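Local coordinates for protein pyruvate kinase 1 (Trypanosoma brucei brucei, PDB 4KCT) that catalyses the transfer of a phosphoryl group from phosphoenolpyruvate to ADP, giving pyruvate and ATP, and also has an intrinsic oxaloacetate decarboxylase activity, at residues Y129-Y143 with I178-V190. Sequence-based numbering, arbitrary orientation.
Sequences YPQLTNAVRPGGSIY and INLPGCEVDLPAV
Tyr143 and Asn179 form an antiparallel hydrogen-bonded pair in the beta-rich B domain that pyruvate kinases insert into their TIM barrel; from here residues 180-190 lead back toward the barrel. Tyr143 N donates to Asn179 O (3.0 Å), and Asn179 N returns the bond to Tyr143 O. The side-chain ND2 of Asn179 is hydrogen-bonded to Glu269 OE1 of the barrel domain.

Where the pairing ends, Pro181, with no N-H to offer a neighbouring strand, lays its CG 3.6 Å from the centroid of the Tyr143 ring, almost over its centre, a CH-pi contact.

Apolar packing follows. The side chain of Leu180 starts out away from residues 129-143, yet its branched end returns: CD1 lies 3.9 Å from Ile142 CG1, while CD2 meets Leu132 CD1 and Tyr129 CD2. Ala135, on the short helix 132-135, is small enough to let Cys183 close in, CB to CB 4.3 Å.

Waters bridge the backbones: one donates to Ala135 O and accepts from Glu184 N, another donates to both Ser141 O and Pro181 O.

Tyr129 serves both chemistries. Its ring, swung out opposite its own backbone N (chi1 -178°), reaches Val185 and has Leu187 CD2 at its edge, while the hydroxyl shares a water with Glu184 O. Asp186 N donates to Tyr129 OH at 2.8 Å, nearly straight at 171°.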
loop_
_atom_site.group_PDB
_atom_site.type_symbol
_atom_site.label_atom_id
_atom_site.label_comp_id
_atom_site.label_asym_id
_atom_site.label_seq_id
_atom_site.Cartn_x
_atom_site.Cartn_y
_atom_site.Cartn_z
ATOM N N TYR A 129 -49.667 1.587 18.744
ATOM C CA TYR A 129 -49.180 1.244 17.390
ATOM C C TYR A 129 -49.921 0.026 16.837
ATOM O O TYR A 129 -49.724 -1.070 17.329
ATOM C CB TYR A 129 -47.666 0.935 17.443
ATOM C CG TYR A 129 -47.066 0.610 16.110
ATOM C CD1 TYR A 129 -47.046 1.558 15.092
ATOM C CD2 TYR A 129 -46.608 -0.676 15.822
ATOM C CE1 TYR A 129 -46.548 1.250 13.848
ATOM C CE2 TYR A 129 -46.092 -0.994 14.563
ATOM C CZ TYR A 129 -46.038 -0.016 13.602
ATOM O OH TYR A 129 -45.558 -0.294 12.362
ATOM N N PRO A 130 -50.839 0.237 15.854
ATOM C CA PRO A 130 -51.814 -0.800 15.475
ATOM C C PRO A 130 -51.198 -2.027 14.861
ATOM O O PRO A 130 -51.724 -3.106 15.019
ATOM C CB PRO A 130 -52.700 -0.095 14.439
ATOM C CG PRO A 130 -52.653 1.344 14.828
ATOM C CD PRO A 130 -51.303 1.590 15.470
ATOM N N GLN A 131 -50.039 -1.879 14.223
ATOM C CA GLN A 131 -49.354 -3.021 13.621
ATOM C C GLN A 131 -48.489 -3.820 14.597
ATOM O O GLN A 131 -47.660 -4.625 14.174
ATOM C CB GLN A 131 -48.522 -2.566 12.435
ATOM C CG GLN A 131 -49.365 -2.113 11.247
ATOM C CD GLN A 131 -50.052 -3.279 10.586
ATOM O OE1 GLN A 131 -49.466 -4.363 10.451
ATOM N NE2 GLN A 131 -51.338 -3.117 10.288
ATOM N N LEU A 132 -48.651 -3.577 15.897
ATOM C CA LEU A 132 -47.741 -4.175 16.888
ATOM C C LEU A 132 -47.574 -5.705 16.707
ATOM O O LEU A 132 -46.460 -6.221 16.758
ATOM C CB LEU A 132 -48.202 -3.862 18.319
ATOM C CG LEU A 132 -47.384 -4.488 19.450
ATOM C CD1 LEU A 132 -46.015 -3.829 19.521
ATOM C CD2 LEU A 132 -48.109 -4.350 20.779
ATOM N N THR A 133 -48.673 -6.426 16.487
ATOM C CA THR A 133 -48.594 -7.899 16.461
ATOM C C THR A 133 -48.027 -8.430 15.162
ATOM O O THR A 133 -47.703 -9.602 15.070
ATOM C CB THR A 133 -49.957 -8.583 16.713
ATOM O OG1 THR A 133 -50.876 -8.206 15.681
ATOM C CG2 THR A 133 -50.525 -8.190 18.067
ATOM N N ASN A 134 -47.888 -7.567 14.161
ATOM C CA ASN A 134 -47.088 -7.905 12.984
ATOM C C ASN A 134 -45.629 -7.552 13.136
ATOM O O ASN A 134 -44.794 -8.120 12.470
ATOM C CB ASN A 134 -47.641 -7.231 11.734
ATOM C CG ASN A 134 -49.006 -7.738 11.374
ATOM O OD1 ASN A 134 -49.321 -8.895 11.630
ATOM N ND2 ASN A 134 -49.865 -6.847 10.892
ATOM N N ALA A 135 -45.344 -6.520 13.917
ATOM C CA ALA A 135 -43.989 -5.983 14.002
ATOM C C ALA A 135 -43.098 -6.858 14.873
ATOM O O ALA A 135 -41.924 -7.016 14.587
ATOM C CB ALA A 135 -44.012 -4.565 14.536
ATOM N N VAL A 136 -43.629 -7.327 16.001
ATOM C CA VAL A 136 -42.823 -8.085 16.954
ATOM C C VAL A 136 -43.336 -9.511 17.145
ATOM O O VAL A 136 -44.527 -9.735 17.335
ATOM C CB VAL A 136 -42.670 -7.360 18.321
ATOM C CG1 VAL A 136 -44.006 -7.191 18.994
ATOM C CG2 VAL A 136 -41.732 -8.139 19.232
ATOM N N ARG A 137 -42.407 -10.462 17.120
ATOM C CA ARG A 137 -42.722 -11.883 17.128
ATOM C C ARG A 137 -42.363 -12.478 18.499
ATOM O O ARG A 137 -41.511 -11.930 19.215
ATOM C CB ARG A 137 -41.911 -12.594 16.035
ATOM C CG ARG A 137 -42.606 -12.699 14.684
ATOM C CD ARG A 137 -43.553 -11.539 14.452
ATOM N NE ARG A 137 -43.685 -11.215 13.034
ATOM C CZ ARG A 137 -44.702 -11.602 12.269
ATOM N NH1 ARG A 137 -44.742 -11.251 10.991
ATOM N NH2 ARG A 137 -45.686 -12.329 12.784
ATOM N N PRO A 138 -42.988 -13.618 18.861
ATOM C CA PRO A 138 -42.616 -14.307 20.094
ATOM C C PRO A 138 -41.094 -14.449 20.198
ATOM O O PRO A 138 -40.436 -14.708 19.196
ATOM C CB PRO A 138 -43.270 -15.682 19.929
ATOM C CG PRO A 138 -44.465 -15.412 19.081
ATOM C CD PRO A 138 -44.026 -14.352 18.108
ATOM N N GLY A 139 -40.542 -14.139 21.371
ATOM C CA GLY A 139 -39.092 -14.156 21.567
ATOM C C GLY A 139 -38.452 -12.799 21.346
ATOM O O GLY A 139 -37.331 -12.563 21.784
ATOM N N GLY A 140 -39.157 -11.905 20.657
ATOM C CA GLY A 140 -38.681 -10.528 20.496
ATOM C C GLY A 140 -38.865 -9.697 21.761
ATOM O O GLY A 140 -39.473 -10.145 22.734
ATOM N N SER A 141 -38.368 -8.469 21.733
ATOM C CA SER A 141 -38.473 -7.586 22.872
ATOM C C SER A 141 -39.329 -6.349 22.596
ATOM O O SER A 141 -39.304 -5.778 21.493
ATOM C CB SER A 141 -37.078 -7.157 23.330
ATOM O OG SER A 141 -36.353 -8.276 23.781
ATOM N N ILE A 142 -39.991 -5.875 23.638
ATOM C CA ILE A 142 -40.539 -4.549 23.639
ATOM C C ILE A 142 -39.880 -3.782 24.757
ATOM O O ILE A 142 -39.811 -4.264 25.874
ATOM C CB ILE A 142 -42.064 -4.585 23.868
ATOM C CG1 ILE A 142 -42.754 -5.291 22.696
ATOM C CG2 ILE A 142 -42.602 -3.177 24.062
ATOM C CD1 ILE A 142 -44.220 -5.651 22.958
ATOM N N TYR A 143 -39.375 -2.595 24.448
ATOM C CA TYR A 143 -38.735 -1.763 25.439
ATOM C C TYR A 143 -39.713 -0.686 25.856
ATOM O O TYR A 143 -40.361 -0.063 25.003
ATOM C CB TYR A 143 -37.482 -1.103 24.845
ATOM C CG TYR A 143 -36.329 -2.068 24.576
ATOM C CD1 TYR A 143 -35.182 -1.644 23.881
ATOM C CD2 TYR A 143 -36.361 -3.387 25.052
ATOM C CE1 TYR A 143 -34.126 -2.523 23.622
ATOM C CE2 TYR A 143 -35.332 -4.285 24.751
ATOM C CZ TYR A 143 -34.196 -3.835 24.081
ATOM O OH TYR A 143 -33.159 -4.718 23.812
ATOM N N ILE A 178 -42.274 3.800 23.844
ATOM C CA ILE A 178 -42.075 2.393 23.460
ATOM C C ILE A 178 -41.041 2.338 22.328
ATOM O O ILE A 178 -41.068 3.168 21.407
ATOM C CB ILE A 178 -43.426 1.786 22.951
ATOM C CG1 ILE A 178 -44.426 1.632 24.113
ATOM C CG2 ILE A 178 -43.212 0.461 22.202
ATOM C CD1 ILE A 178 -44.027 0.563 25.129
ATOM N N ASN A 179 -40.114 1.378 22.397
ATOM C CA ASN A 179 -39.245 1.080 21.266
ATOM C C ASN A 179 -39.379 -0.378 20.909
ATOM O O ASN A 179 -39.593 -1.204 21.771
ATOM C CB ASN A 179 -37.773 1.403 21.598
ATOM C CG ASN A 179 -37.546 2.893 21.814
ATOM O OD1 ASN A 179 -37.776 3.400 22.901
ATOM N ND2 ASN A 179 -37.288 3.616 20.732
ATOM N N LEU A 180 -39.358 -0.671 19.620
ATOM C CA LEU A 180 -39.498 -2.036 19.154
ATOM C C LEU A 180 -38.182 -2.413 18.483
ATOM O O LEU A 180 -38.035 -2.268 17.261
ATOM C CB LEU A 180 -40.653 -2.107 18.141
ATOM C CG LEU A 180 -42.097 -2.372 18.611
ATOM C CD1 LEU A 180 -42.364 -2.344 20.111
ATOM C CD2 LEU A 180 -43.174 -1.680 17.779
ATOM N N PRO A 181 -37.201 -2.870 19.287
ATOM C CA PRO A 181 -35.809 -2.924 18.804
ATOM C C PRO A 181 -35.687 -3.947 17.693
ATOM O O PRO A 181 -36.273 -5.023 17.784
ATOM C CB PRO A 181 -35.015 -3.370 20.045
ATOM C CG PRO A 181 -36.022 -4.037 20.925
ATOM C CD PRO A 181 -37.319 -3.296 20.689
ATOM N N GLY A 182 -35.149 -3.520 16.559
ATOM C CA GLY A 182 -34.944 -4.438 15.444
ATOM C C GLY A 182 -36.181 -4.658 14.587
ATOM O O GLY A 182 -36.127 -5.389 13.618
ATOM N N CYS A 183 -37.292 -3.984 14.912
ATOM C CA CYS A 183 -38.573 -4.236 14.221
ATOM C C CYS A 183 -38.862 -3.184 13.159
ATOM O O CYS A 183 -38.623 -1.982 13.368
ATOM C CB CYS A 183 -39.741 -4.272 15.224
ATOM S SG CYS A 183 -39.571 -5.504 16.526
ATOM N N GLU A 184 -39.466 -3.611 12.059
ATOM C CA GLU A 184 -39.889 -2.665 11.024
ATOM C C GLU A 184 -41.133 -1.912 11.504
ATOM O O GLU A 184 -42.174 -2.513 11.746
ATOM C CB GLU A 184 -40.181 -3.394 9.706
ATOM C CG GLU A 184 -39.047 -4.287 9.218
ATOM C CD GLU A 184 -37.839 -3.495 8.736
ATOM O OE1 GLU A 184 -36.696 -4.007 8.852
ATOM O OE2 GLU A 184 -38.028 -2.352 8.254
ATOM N N VAL A 185 -40.974 -0.627 11.774
ATOM C CA VAL A 185 -42.075 0.195 12.226
ATOM C C VAL A 185 -42.489 1.125 11.091
ATOM O O VAL A 185 -41.630 1.657 10.373
ATOM C CB VAL A 185 -41.648 1.024 13.445
ATOM C CG1 VAL A 185 -42.631 2.164 13.693
ATOM C CG2 VAL A 185 -41.503 0.117 14.668
ATOM N N ASP A 186 -43.794 1.244 10.874
ATOM C CA ASP A 186 -44.330 2.052 9.776
ATOM C C ASP A 186 -45.164 3.217 10.320
ATOM O O ASP A 186 -46.313 3.033 10.725
ATOM C CB ASP A 186 -45.181 1.170 8.840
ATOM C CG ASP A 186 -45.669 1.920 7.602
ATOM O OD1 ASP A 186 -46.434 1.314 6.804
ATOM O OD2 ASP A 186 -45.298 3.109 7.427
ATOM N N LEU A 187 -44.519 4.367 10.463
ATOM C CA LEU A 187 -45.157 5.588 10.957
ATOM C C LEU A 187 -44.784 6.696 9.985
ATOM O O LEU A 187 -43.735 6.619 9.338
ATOM C CB LEU A 187 -44.631 5.945 12.366
ATOM C CG LEU A 187 -45.155 5.061 13.511
ATOM C CD1 LEU A 187 -44.382 5.328 14.799
ATOM C CD2 LEU A 187 -46.661 5.280 13.713
ATOM N N PRO A 188 -45.674 7.697 9.827
ATOM C CA PRO A 188 -45.408 8.807 8.891
ATOM C C PRO A 188 -44.092 9.501 9.248
ATOM O O PRO A 188 -43.740 9.559 10.413
ATOM C CB PRO A 188 -46.583 9.770 9.137
ATOM C CG PRO A 188 -47.635 8.951 9.821
ATOM C CD PRO A 188 -46.879 7.940 10.644
ATOM N N ALA A 189 -43.412 10.069 8.254
ATOM C CA ALA A 189 -42.186 10.825 8.503
ATOM C C ALA A 189 -42.525 12.130 9.194
ATOM O O ALA A 189 -41.775 12.616 10.034
ATOM C CB ALA A 189 -41.465 11.101 7.194
ATOM N N VAL A 190 -43.665 12.702 8.835
ATOM C CA VAL A 190 -44.046 13.996 9.381
ATOM C C VAL A 190 -45.411 13.880 10.089
ATOM O O VAL A 190 -46.427 13.645 9.453
ATOM C CB VAL A 190 -44.061 15.088 8.260
ATOM C CG1 VAL A 190 -44.918 14.646 7.098
ATOM C CG2 VAL A 190 -44.536 16.429 8.786
HETATM O O HOH W 1 -44.850 -2.693 11.818
HETATM O O HOH W 2 -48.240 0.729 10.563
HETATM O O HOH W 3 -40.643 -6.206 12.278
HETATM O O HOH W 4 -37.982 -6.622 19.283
#